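Local coordinates for protein putative short-chain dehydrogenase/reductase (Burkholderia xenovorans, PDB 5JY1) that binds NAD and is probably an oxidoreductase of the short-chain dehydrogenase/reductase family, perhaps reducing 3-oxoacyl-acyl-carrier-protein substrates, at residues Q118-S123 with N165-G170; N148-D153 with A191-A196; T156-H161 with P260-R265. All coordinates share one frame; numbering follows the deposited sequence.

Contact 1 (Q118-S123 with N165-G170); sequences QTLTTS and NTAKAG. With NAD (nicotinamide-adenine-dinucleotide), chain E.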
loop_
_atom_site.group_PDB
_atom_site.type_symbol
_atom_site.label_atom_id
_atom_site.label_comp_id
_atom_site.label_asym_id
_atom_site.label_seq_id
_atom_site.Cartn_x
_atom_site.Cartn_y
_atom_site.Cartn_z
ATOM N N GLN A 118 -0.785 6.070 27.427
ATOM C CA GLN A 118 -1.986 5.290 27.700
ATOM C C GLN A 118 -2.453 4.544 26.458
ATOM O O GLN A 118 -2.862 3.377 26.538
ATOM C CB GLN A 118 -3.093 6.206 28.218
ATOM C CG GLN A 118 -4.374 5.491 28.583
ATOM C CD GLN A 118 -5.498 6.457 28.880
ATOM O OE1 GLN A 118 -6.559 6.403 28.257
ATOM N NE2 GLN A 118 -5.267 7.359 29.829
ATOM N N THR A 119 -2.402 5.203 25.297
ATOM C CA THR A 119 -2.839 4.556 24.067
ATOM C C THR A 119 -1.869 3.460 23.639
ATOM O O THR A 119 -2.297 2.389 23.199
ATOM C CB THR A 119 -3.014 5.599 22.962
ATOM O OG1 THR A 119 -4.053 6.511 23.343
ATOM C CG2 THR A 119 -3.412 4.933 21.675
ATOM N N LEU A 120 -0.561 3.692 23.781
ATOM C CA LEU A 120 0.402 2.627 23.512
ATOM C C LEU A 120 0.175 1.431 24.434
ATOM O O LEU A 120 0.280 0.277 23.999
ATOM C CB LEU A 120 1.835 3.155 23.661
ATOM C CG LEU A 120 2.345 4.079 22.551
ATOM C CD1 LEU A 120 3.672 4.676 22.975
ATOM C CD2 LEU A 120 2.495 3.346 21.212
ATOM N N THR A 121 -0.172 1.681 25.702
ATOM C CA THR A 121 -0.403 0.576 26.632
ATOM C C THR A 121 -1.650 -0.219 26.256
ATOM O O THR A 121 -1.601 -1.452 26.155
ATOM C CB THR A 121 -0.524 1.093 28.066
ATOM O OG1 THR A 121 0.675 1.789 28.441
ATOM C CG2 THR A 121 -0.763 -0.071 29.036
ATOM N N THR A 122 -2.784 0.465 26.048
ATOM C CA THR A 122 -4.046 -0.255 25.878
ATOM C C THR A 122 -4.166 -0.896 24.503
ATOM O O THR A 122 -4.868 -1.902 24.350
ATOM C CB THR A 122 -5.250 0.665 26.118
ATOM O OG1 THR A 122 -5.271 1.708 25.133
ATOM C CG2 THR A 122 -5.199 1.279 27.503
ATOM N N SER A 123 -3.510 -0.333 23.493
ATOM C CA SER A 123 -3.513 -0.935 22.167
ATOM C C SER A 123 -2.276 -1.798 21.940
ATOM O O SER A 123 -2.380 -3.023 21.808
ATOM C CB SER A 123 -3.626 0.154 21.090
ATOM O OG SER A 123 -4.888 0.800 21.171
ATOM N N ASN A 165 -3.538 6.853 16.121
ATOM C CA ASN A 165 -3.000 6.519 14.803
ATOM C C ASN A 165 -1.605 5.925 14.907
ATOM O O ASN A 165 -1.257 4.994 14.172
ATOM C CB ASN A 165 -2.957 7.762 13.903
ATOM C CG ASN A 165 -4.310 8.418 13.720
ATOM O OD1 ASN A 165 -5.364 7.795 13.915
ATOM N ND2 ASN A 165 -4.292 9.694 13.335
ATOM N N THR A 166 -0.787 6.468 15.811
ATOM C CA THR A 166 0.566 5.964 16.021
ATOM C C THR A 166 0.546 4.550 16.590
ATOM O O THR A 166 1.227 3.654 16.078
ATOM C CB THR A 166 1.305 6.919 16.954
ATOM O OG1 THR A 166 1.409 8.198 16.311
ATOM C CG2 THR A 166 2.697 6.396 17.289
ATOM N N ALA A 167 -0.241 4.330 17.644
ATOM C CA ALA A 167 -0.265 3.015 18.285
ATOM C C ALA A 167 -0.839 1.954 17.354
ATOM O O ALA A 167 -0.294 0.846 17.258
ATOM C CB ALA A 167 -1.069 3.078 19.583
ATOM N N LYS A 168 -1.923 2.278 16.643
ATOM C CA LYS A 168 -2.531 1.296 15.747
ATOM C C LYS A 168 -1.655 1.024 14.526
ATOM O O LYS A 168 -1.672 -0.090 13.987
ATOM C CB LYS A 168 -3.931 1.761 15.327
ATOM C CG LYS A 168 -4.983 1.773 16.452
ATOM C CD LYS A 168 -5.245 0.372 16.992
ATOM C CE LYS A 168 -6.588 0.307 17.718
ATOM N NZ LYS A 168 -6.939 -1.097 18.106
ATOM N N ALA A 169 -0.863 2.007 14.088
ATOM C CA ALA A 169 0.136 1.720 13.064
ATOM C C ALA A 169 1.169 0.720 13.578
ATOM O O ALA A 169 1.561 -0.207 12.855
ATOM C CB ALA A 169 0.815 3.017 12.608
ATOM N N GLY A 170 1.617 0.889 14.826
ATOM C CA GLY A 170 2.502 -0.101 15.425
ATOM C C GLY A 170 1.919 -1.503 15.403
ATOM O O GLY A 170 2.639 -2.484 15.182
HETATM P PA NAD E . -15.806 0.003 22.325
HETATM O O1A NAD E . -15.399 1.281 22.994
HETATM O O2A NAD E . -17.272 -0.032 21.921
HETATM O O5B NAD E . -15.461 -1.314 23.293
HETATM C C5B NAD E . -14.229 -1.306 23.924
HETATM C C4B NAD E . -14.187 -2.528 24.929
HETATM O O4B NAD E . -13.002 -2.600 25.434
HETATM C C3B NAD E . -15.155 -2.216 26.123
HETATM O O3B NAD E . -15.956 -3.326 26.391
HETATM C C2B NAD E . -14.206 -1.915 27.258
HETATM O O2B NAD E . -14.870 -2.137 28.596
HETATM C C1B NAD E . -13.220 -2.759 27.020
HETATM N N9A NAD E . -12.003 -2.354 27.700
HETATM C C8A NAD E . -11.572 -1.101 27.861
HETATM N N7A NAD E . -10.439 -1.144 28.532
HETATM C C5A NAD E . -10.164 -2.426 28.789
HETATM C C6A NAD E . -9.097 -3.011 29.472
HETATM N N6A NAD E . -7.895 -2.531 30.141
HETATM N N1A NAD E . -9.044 -4.323 29.598
HETATM C C2A NAD E . -10.041 -5.102 29.059
HETATM N N3A NAD E . -11.086 -4.542 28.403
HETATM C C4A NAD E . -11.128 -3.178 28.271
HETATM O O3 NAD E . -14.841 -0.198 21.001
HETATM P PN NAD E . -15.268 -0.556 19.467
HETATM O O1N NAD E . -15.837 0.690 18.807
HETATM O O2N NAD E . -16.290 -1.703 19.363
HETATM O O5D NAD E . -13.863 -0.939 18.678
HETATM C C5D NAD E . -13.257 -2.205 18.929
HETATM C C4D NAD E . -11.910 -2.316 18.141
HETATM O O4D NAD E . -12.081 -1.934 16.877
HETATM C C3D NAD E . -10.901 -1.335 18.748
HETATM O O3D NAD E . -9.652 -1.839 18.714
HETATM C C2D NAD E . -11.010 -0.104 17.816
HETATM O O2D NAD E . -9.761 0.688 17.974
HETATM C C1D NAD E . -11.153 -0.641 16.623
HETATM N N1N NAD E . -11.838 0.237 15.687
HETATM C C2N NAD E . -13.188 0.399 15.741
HETATM C C3N NAD E . -13.844 1.245 14.844
HETATM C C7N NAD E . -15.342 1.437 14.899
HETATM O O7N NAD E . -15.926 2.027 14.003
HETATM N N7N NAD E . -16.082 0.940 15.991
HETATM C C4N NAD E . -13.115 1.919 13.898
HETATM C C5N NAD E . -11.777 1.756 13.835
HETATM C C6N NAD E . -11.125 0.901 14.736
HETATM O O HOH W 1 -7.295 -0.348 20.860
#
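Helices 113-141 and 162-182 run side by side here in nearly the same direction, their local axes 8.9 Å apart and crossing at -32°, with Leu120 and Ala167 nearest in the backbone. Ala167 carries the contact. Its CB points at the other helix and lies among three side chains: CG2 of Thr119, CD2 of Leu120 and CB of Ser123. The tightest of these is Thr119 CG2 to Ala167 CB at 3.6 Å. That methyl stands anti to the backbone N, while OG1 turns the other way and bonds to Asp163 and to Met115 O. Leu120 comes in from the flank, its CD2 reaching to 3.9 Å from Ala167 CB; beyond it Trp125 of the second subunit packs on the leucine.

Both helices belong to the Rossmann-type fold of the short-chain dehydrogenases/reductases, and Lys168 sits four residues after Tyr164, the Tyr-x-x-x-Lys spacing of that family. The lysine leaves its helix with CG anti to the carbonyl carbon, bends once, at chi2 (-63°), then runs extended through chi3 and chi4 to the cofactor. Its NZ donates to NAD O3D at 2.9 Å, to Phe149 O and, at 2.9 Å from Lys168 NZ, to a water. The same water lies 2.7 Å from Ser123 OG, so the serine, whose OG is 3.9 Å from Lys168 CE, is a second-shell neighbour of the ammonium group. With three acceptors around NZ, the charge is probably well stabilised beside the nicotinamide ribose, and probably helps to lower the pKa of Tyr164, as in relatives.

Contact 2 (N148-D153 with A191-A196); sequences NFYSID and AIAPTA. With NAD (nicotinamide-adenine-dinucleotide), chain E.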
loop_
_atom_site.group_PDB
_atom_site.type_symbol
_atom_site.label_atom_id
_atom_site.label_comp_id
_atom_site.label_asym_id
_atom_site.label_seq_id
_atom_site.Cartn_x
_atom_site.Cartn_y
_atom_site.Cartn_z
ATOM N N ASN A 148 -5.767 -9.105 14.932
ATOM C CA ASN A 148 -5.561 -7.799 15.539
ATOM C C ASN A 148 -6.457 -6.772 14.859
ATOM O O ASN A 148 -6.933 -6.977 13.745
ATOM C CB ASN A 148 -4.092 -7.377 15.436
ATOM C CG ASN A 148 -3.189 -8.267 16.253
ATOM O OD1 ASN A 148 -3.608 -8.796 17.284
ATOM N ND2 ASN A 148 -1.948 -8.448 15.803
ATOM N N PHE A 149 -6.722 -5.671 15.556
ATOM C CA PHE A 149 -7.568 -4.607 15.031
ATOM C C PHE A 149 -6.771 -3.316 14.940
ATOM O O PHE A 149 -6.183 -2.872 15.929
ATOM C CB PHE A 149 -8.813 -4.405 15.896
ATOM C CG PHE A 149 -9.903 -5.400 15.619
ATOM C CD1 PHE A 149 -10.826 -5.169 14.618
ATOM C CD2 PHE A 149 -9.987 -6.576 16.336
ATOM C CE1 PHE A 149 -11.831 -6.085 14.344
ATOM C CE2 PHE A 149 -10.993 -7.495 16.074
ATOM C CZ PHE A 149 -11.917 -7.249 15.077
ATOM N N TYR A 150 -6.746 -2.721 13.752
ATOM C CA TYR A 150 -6.151 -1.400 13.617
ATOM C C TYR A 150 -7.256 -0.487 13.094
ATOM O O TYR A 150 -8.435 -0.736 13.380
ATOM C CB TYR A 150 -4.877 -1.439 12.752
ATOM C CG TYR A 150 -5.048 -1.522 11.246
ATOM C CD1 TYR A 150 -5.551 -2.668 10.638
ATOM C CD2 TYR A 150 -4.649 -0.466 10.429
ATOM C CE1 TYR A 150 -5.686 -2.742 9.251
ATOM C CE2 TYR A 150 -4.777 -0.527 9.064
ATOM C CZ TYR A 150 -5.296 -1.660 8.478
ATOM O OH TYR A 150 -5.420 -1.703 7.117
ATOM N N SER A 151 -6.923 0.573 12.363
ATOM C CA SER A 151 -7.948 1.525 11.979
ATOM C C SER A 151 -7.572 2.219 10.681
ATOM O O SER A 151 -6.395 2.478 10.408
ATOM C CB SER A 151 -8.177 2.578 13.074
ATOM O OG SER A 151 -9.112 3.560 12.639
ATOM N N ILE A 152 -8.601 2.543 9.896
ATOM C CA ILE A 152 -8.434 3.397 8.724
ATOM C C ILE A 152 -7.816 4.739 9.099
ATOM O O ILE A 152 -7.175 5.382 8.258
ATOM C CB ILE A 152 -9.797 3.573 8.013
ATOM C CG1 ILE A 152 -9.636 4.308 6.684
ATOM C CG2 ILE A 152 -10.763 4.352 8.893
ATOM C CD1 ILE A 152 -10.913 4.378 5.894
ATOM N N ASP A 153 -7.977 5.173 10.358
ATOM C CA ASP A 153 -7.363 6.427 10.800
ATOM C C ASP A 153 -5.845 6.401 10.664
ATOM O O ASP A 153 -5.223 7.462 10.497
ATOM C CB ASP A 153 -7.737 6.722 12.256
ATOM C CG ASP A 153 -9.183 7.176 12.428
ATOM O OD1 ASP A 153 -9.919 7.361 11.426
ATOM O OD2 ASP A 153 -9.570 7.379 13.596
ATOM N N ALA A 191 -4.668 -8.493 10.455
ATOM C CA ALA A 191 -5.239 -7.326 11.111
ATOM C C ALA A 191 -6.451 -6.832 10.332
ATOM O O ALA A 191 -6.420 -6.759 9.101
ATOM C CB ALA A 191 -4.203 -6.192 11.255
ATOM N N ILE A 192 -7.514 -6.496 11.059
ATOM C CA ILE A 192 -8.739 -5.956 10.474
ATOM C C ILE A 192 -8.842 -4.481 10.832
ATOM O O ILE A 192 -8.594 -4.095 11.980
ATOM C CB ILE A 192 -9.982 -6.716 10.983
ATOM C CG1 ILE A 192 -10.001 -8.145 10.428
ATOM C CG2 ILE A 192 -11.266 -5.950 10.646
ATOM C CD1 ILE A 192 -11.129 -8.996 11.008
ATOM N N ALA A 193 -9.215 -3.664 9.846
ATOM C CA ALA A 193 -9.563 -2.259 10.047
ATOM C C ALA A 193 -11.076 -2.133 9.898
ATOM O O ALA A 193 -11.595 -1.991 8.778
ATOM C CB ALA A 193 -8.837 -1.360 9.041
ATOM N N PRO A 194 -11.822 -2.204 10.985
ATOM C CA PRO A 194 -13.284 -2.217 10.897
ATOM C C PRO A 194 -13.889 -0.837 11.078
ATOM O O PRO A 194 -13.250 0.059 11.639
ATOM C CB PRO A 194 -13.670 -3.132 12.064
ATOM C CG PRO A 194 -12.652 -2.695 13.146
ATOM C CD PRO A 194 -11.359 -2.380 12.374
ATOM N N THR A 195 -15.120 -0.646 10.615
ATOM C CA THR A 195 -15.966 0.416 11.140
ATOM C C THR A 195 -17.307 -0.204 11.487
ATOM O O THR A 195 -17.793 -1.080 10.765
ATOM C CB THR A 195 -16.153 1.595 10.168
ATOM O OG1 THR A 195 -16.893 1.179 9.010
ATOM C CG2 THR A 195 -14.807 2.134 9.732
ATOM N N ALA A 196 -17.888 0.226 12.602
ATOM C CA ALA A 196 -19.169 -0.334 13.016
ATOM C C ALA A 196 -19.796 0.555 14.082
ATOM O O ALA A 196 -19.158 1.456 14.633
ATOM C CB ALA A 196 -19.017 -1.768 13.531
HETATM P PA NAD E . -15.806 0.003 22.325
HETATM O O1A NAD E . -15.399 1.281 22.994
HETATM O O2A NAD E . -17.272 -0.032 21.921
HETATM O O5B NAD E . -15.461 -1.314 23.293
HETATM C C5B NAD E . -14.229 -1.306 23.924
HETATM C C4B NAD E . -14.187 -2.528 24.929
HETATM O O4B NAD E . -13.002 -2.600 25.434
HETATM C C3B NAD E . -15.155 -2.216 26.123
HETATM O O3B NAD E . -15.956 -3.326 26.391
HETATM C C2B NAD E . -14.206 -1.915 27.258
HETATM O O2B NAD E . -14.870 -2.137 28.596
HETATM C C1B NAD E . -13.220 -2.759 27.020
HETATM N N9A NAD E . -12.003 -2.354 27.700
HETATM C C8A NAD E . -11.572 -1.101 27.861
HETATM N N7A NAD E . -10.439 -1.144 28.532
HETATM C C5A NAD E . -10.164 -2.426 28.789
HETATM C C6A NAD E . -9.097 -3.011 29.472
HETATM N N6A NAD E . -7.895 -2.531 30.141
HETATM N N1A NAD E . -9.044 -4.323 29.598
HETATM C C2A NAD E . -10.041 -5.102 29.059
HETATM N N3A NAD E . -11.086 -4.542 28.403
HETATM C C4A NAD E . -11.128 -3.178 28.271
HETATM O O3 NAD E . -14.841 -0.198 21.001
HETATM P PN NAD E . -15.268 -0.556 19.467
HETATM O O1N NAD E . -15.837 0.690 18.807
HETATM O O2N NAD E . -16.290 -1.703 19.363
HETATM O O5D NAD E . -13.863 -0.939 18.678
HETATM C C5D NAD E . -13.257 -2.205 18.929
HETATM C C4D NAD E . -11.910 -2.316 18.141
HETATM O O4D NAD E . -12.081 -1.934 16.877
HETATM C C3D NAD E . -10.901 -1.335 18.748
HETATM O O3D NAD E . -9.652 -1.839 18.714
HETATM C C2D NAD E . -11.010 -0.104 17.816
HETATM O O2D NAD E . -9.761 0.688 17.974
HETATM C C1D NAD E . -11.153 -0.641 16.623
HETATM N N1N NAD E . -11.838 0.237 15.687
HETATM C C2N NAD E . -13.188 0.399 15.741
HETATM C C3N NAD E . -13.844 1.245 14.844
HETATM C C7N NAD E . -15.342 1.437 14.899
HETATM O O7N NAD E . -15.926 2.027 14.003
HETATM N N7N NAD E . -16.082 0.940 15.991
HETATM C C4N NAD E . -13.115 1.919 13.898
HETATM C C5N NAD E . -11.777 1.756 13.835
HETATM C C6N NAD E . -11.125 0.901 14.736
HETATM O O HOH W 2 -11.043 1.173 10.255
#
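Strands 144-149 and 187-194 are parallel neighbours in the central sheet, paired Asn148 with Ala191 and Phe149 with Ile192; the ladder ends after the second pair, though Ser151 and Ala193 still lie close in the backbone. Two backbone bonds hold them: Ile192 N to Asn148 O, 2.8 Å and in the carbonyl plane, and Tyr150 N to Ile192 O, 2.9 Å, with the donor 31° above that plane.

The tight part is largely hydrophobic. On one face of the sheet the Phe149 ring runs alongside Ile192, and its edge meets the Pro194 ring, with Phe149 CD1 only 3.4 Å from Pro194 CG; Ile231 of helix 227-239 packs against both Phe149 and Pro194. Tyr150, the first loop residue, holds its CG in the crowded position between backbone N and carbonyl carbon (chi1 78°), and its ring lies against Ala191 CB and Ala193 CB. Ala193 CB sits over one ring face in a CH-pi contact, 3.8 Å from the Tyr150 centroid and displaced toward the rim at CE1. The phenol OH goes on to Glu155.

Past this packing the chains diverge, and direct contact gives way to water and cofactor. A water accepts from Ile152 N and donates to Pro194 O, bridging the gap. Pro194 O also comes to 2.9 Å from NAD C4N, while Ala196 N donates to the carboxamide O7N at 3.0 Å. Ser151 OG, anti to its own N, accepts from Asp153 N in a capping bond at the start of helix 153-156 and lies near NAD C5N and Tyr164. Rossmann folds bind the dinucleotide at the C-terminal edge of the parallel sheet, here with the nicotinamide by the ends of these strands, and Ser151 probably occupies the place of the family's catalytic serine.

Contact 3 (T156-H161 with P260-R265); sequences TGAWLH and PGYNSR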
loop_
_atom_site.group_PDB
_atom_site.type_symbol
_atom_site.label_atom_id
_atom_site.label_comp_id
_atom_site.label_asym_id
_atom_site.label_seq_id
_atom_site.Cartn_x
_atom_site.Cartn_y
_atom_site.Cartn_z
ATOM N N THR A 156 -5.349 7.498 6.943
ATOM C CA THR A 156 -5.706 8.869 6.601
ATOM C C THR A 156 -5.006 9.888 7.484
ATOM O O THR A 156 -5.100 11.088 7.205
ATOM C CB THR A 156 -7.221 9.101 6.704
ATOM O OG1 THR A 156 -7.632 8.995 8.076
ATOM C CG2 THR A 156 -7.992 8.077 5.886
ATOM N N GLY A 157 -4.331 9.444 8.550
ATOM C CA GLY A 157 -3.795 10.368 9.536
ATOM C C GLY A 157 -4.895 11.209 10.153
ATOM O O GLY A 157 -4.778 12.432 10.235
ATOM N N ALA A 158 -5.979 10.562 10.579
ATOM C CA ALA A 158 -7.182 11.289 10.963
ATOM C C ALA A 158 -6.895 12.322 12.049
ATOM O O ALA A 158 -6.177 12.050 13.016
ATOM C CB ALA A 158 -8.255 10.312 11.446
ATOM N N TRP A 159 -7.464 13.517 11.867
ATOM C CA TRP A 159 -7.316 14.607 12.824
ATOM C C TRP A 159 -7.782 14.185 14.214
ATOM O O TRP A 159 -8.734 13.414 14.367
ATOM C CB TRP A 159 -8.137 15.825 12.397
ATOM C CG TRP A 159 -7.654 16.580 11.193
ATOM C CD1 TRP A 159 -7.729 16.185 9.883
ATOM C CD2 TRP A 159 -7.091 17.901 11.183
ATOM N NE1 TRP A 159 -7.218 17.169 9.066
ATOM C CE2 TRP A 159 -6.820 18.231 9.838
ATOM C CE3 TRP A 159 -6.774 18.829 12.184
ATOM C CZ2 TRP A 159 -6.248 19.455 9.466
ATOM C CZ3 TRP A 159 -6.201 20.047 11.811
ATOM C CH2 TRP A 159 -5.952 20.347 10.462
ATOM N N LEU A 160 -7.099 14.716 15.230
ATOM C CA LEU A 160 -7.444 14.626 16.648
ATOM C C LEU A 160 -7.160 13.252 17.239
ATOM O O LEU A 160 -7.425 13.047 18.433
ATOM C CB LEU A 160 -8.918 14.985 16.927
ATOM C CG LEU A 160 -9.464 16.282 16.317
ATOM C CD1 LEU A 160 -10.918 16.511 16.720
ATOM C CD2 LEU A 160 -8.602 17.476 16.716
ATOM N N HIS A 161 -6.610 12.315 16.457
ATOM C CA HIS A 161 -6.368 10.943 16.888
ATOM C C HIS A 161 -4.896 10.560 16.784
ATOM O O HIS A 161 -4.574 9.380 16.630
ATOM C CB HIS A 161 -7.211 9.965 16.068
ATOM C CG HIS A 161 -8.686 10.129 16.248
ATOM N ND1 HIS A 161 -9.604 9.479 15.450
ATOM C CD2 HIS A 161 -9.405 10.848 17.142
ATOM C CE1 HIS A 161 -10.826 9.800 15.839
ATOM N NE2 HIS A 161 -10.735 10.629 16.863
ATOM N N PRO A 260 -12.982 5.990 -0.747
ATOM C CA PRO A 260 -13.020 7.462 -0.767
ATOM C C PRO A 260 -12.280 8.108 0.389
ATOM O O PRO A 260 -12.018 9.315 0.326
ATOM C CB PRO A 260 -14.520 7.783 -0.698
ATOM C CG PRO A 260 -15.090 6.631 0.079
ATOM C CD PRO A 260 -14.293 5.425 -0.356
ATOM N N GLY A 261 -11.951 7.359 1.436
ATOM C CA GLY A 261 -11.425 8.022 2.610
ATOM C C GLY A 261 -12.514 8.851 3.283
ATOM O O GLY A 261 -13.719 8.627 3.111
ATOM N N TYR A 262 -12.060 9.822 4.075
ATOM C CA TYR A 262 -12.945 10.782 4.730
ATOM C C TYR A 262 -12.094 11.956 5.198
ATOM O O TYR A 262 -10.970 11.757 5.667
ATOM C CB TYR A 262 -13.679 10.148 5.922
ATOM C CG TYR A 262 -12.703 9.457 6.833
ATOM C CD1 TYR A 262 -12.250 8.178 6.537
ATOM C CD2 TYR A 262 -12.186 10.099 7.955
ATOM C CE1 TYR A 262 -11.328 7.552 7.328
ATOM C CE2 TYR A 262 -11.257 9.473 8.762
ATOM C CZ TYR A 262 -10.837 8.197 8.438
ATOM O OH TYR A 262 -9.911 7.549 9.210
ATOM N N ASN A 263 -12.631 13.163 5.085
ATOM C CA ASN A 263 -11.925 14.354 5.548
ATOM C C ASN A 263 -12.333 14.628 6.992
ATOM O O ASN A 263 -13.504 14.905 7.266
ATOM C CB ASN A 263 -12.234 15.549 4.643
ATOM C CG ASN A 263 -11.354 16.758 4.938
ATOM O OD1 ASN A 263 -10.531 16.736 5.853
ATOM N ND2 ASN A 263 -11.520 17.816 4.149
ATOM N N SER A 264 -11.371 14.543 7.911
ATOM C CA SER A 264 -11.637 14.680 9.339
ATOM C C SER A 264 -11.231 16.041 9.910
ATOM O O SER A 264 -11.195 16.203 11.136
ATOM C CB SER A 264 -10.943 13.548 10.115
ATOM O OG SER A 264 -9.576 13.397 9.740
ATOM N N ARG A 265 -10.959 17.035 9.066
ATOM C CA ARG A 265 -10.602 18.344 9.605
ATOM C C ARG A 265 -11.771 18.903 10.411
ATOM O O ARG A 265 -12.896 18.973 9.894
ATOM C CB ARG A 265 -10.226 19.338 8.509
ATOM C CG ARG A 265 -9.823 20.696 9.086
ATOM C CD ARG A 265 -9.633 21.779 8.016
ATOM N NE ARG A 265 -8.537 21.445 7.113
ATOM C CZ ARG A 265 -8.695 21.035 5.859
ATOM N NH1 ARG A 265 -9.918 20.921 5.350
ATOM N NH2 ARG A 265 -7.627 20.736 5.116
HETATM O O HOH W 3 -9.182 11.799 7.640
#
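Two irregular segments meet here at the edge of the Rossmann-type fold, the loop between helices 153-156 and 162-182, with its type II turn from Ala158 to His161, and the chain that follows the last strand, 250-253. Going along the latter, Gly261 (positive phi) leads into Tyr262, whose CG takes the crowded position (chi1 51°) and so aims the phenol at the end of helix 153-156. The Tyr262 and Thr156 side chains cross at about a right angle. Tyr262 OH lies 2.9 Å from Thr156 OG1, a weak hydrogen bond that is not settled, since its proton has another acceptor within reach; the same hydroxyl lies close to Asp153. The threonine methyl CG2 rests 3.7 Å from Tyr262 CE1. Ala158 CB touches the ring at its edge.

Asn263 looks away from the loop, but its OD1 receives Arg265 N at 3.3 Å, an Asx turn. Between them Ser264 makes the firmest link. Trp159 N donates to Ser264 OG at 3.0 Å and 157°, and this hydroxyl also lies in the plane of the indole, at the CD1 edge; Ser180 of the second subunit packs on Trp159 as well. A water 2.7 Å from Ser264 OG donates to Tyr262 O and reaches weakly to Thr156 OG1.

Arg265 then runs alongside the indole, its chain extended until it bends at chi3, and its NH1 bonds to Ala217 O of the fourth subunit. Arg265 CA stands 3.5 Å from the centroid of the Trp159 five-membered ring, 7° off its normal, a CH-pi contact made by the backbone carbon.

The segments alternate along the chain: 118-123, 148-153, 156-161, 165-170, 191-196 and finally 260-265, so every pair of contacts crosses. Contact 2 lies closest to the centre of the chain, in the parallel sheet; contact 1 packs helices 113-141 and 162-182 about 13 Å away, and contact 3 is peripheral, about 14 Å from contact 2 and 17 Å from contact 1, centre to centre. Contacts 1 and 2 both touch NAD and meet where Lys168 NZ bonds Phe149 O. Asn165 ND2 reaches Ala158 O, and Asp153 OD2 reaches His161 ND1, tying contact 3 to both. These contacts join the cofactor site to loops that meet the second and fourth subunits.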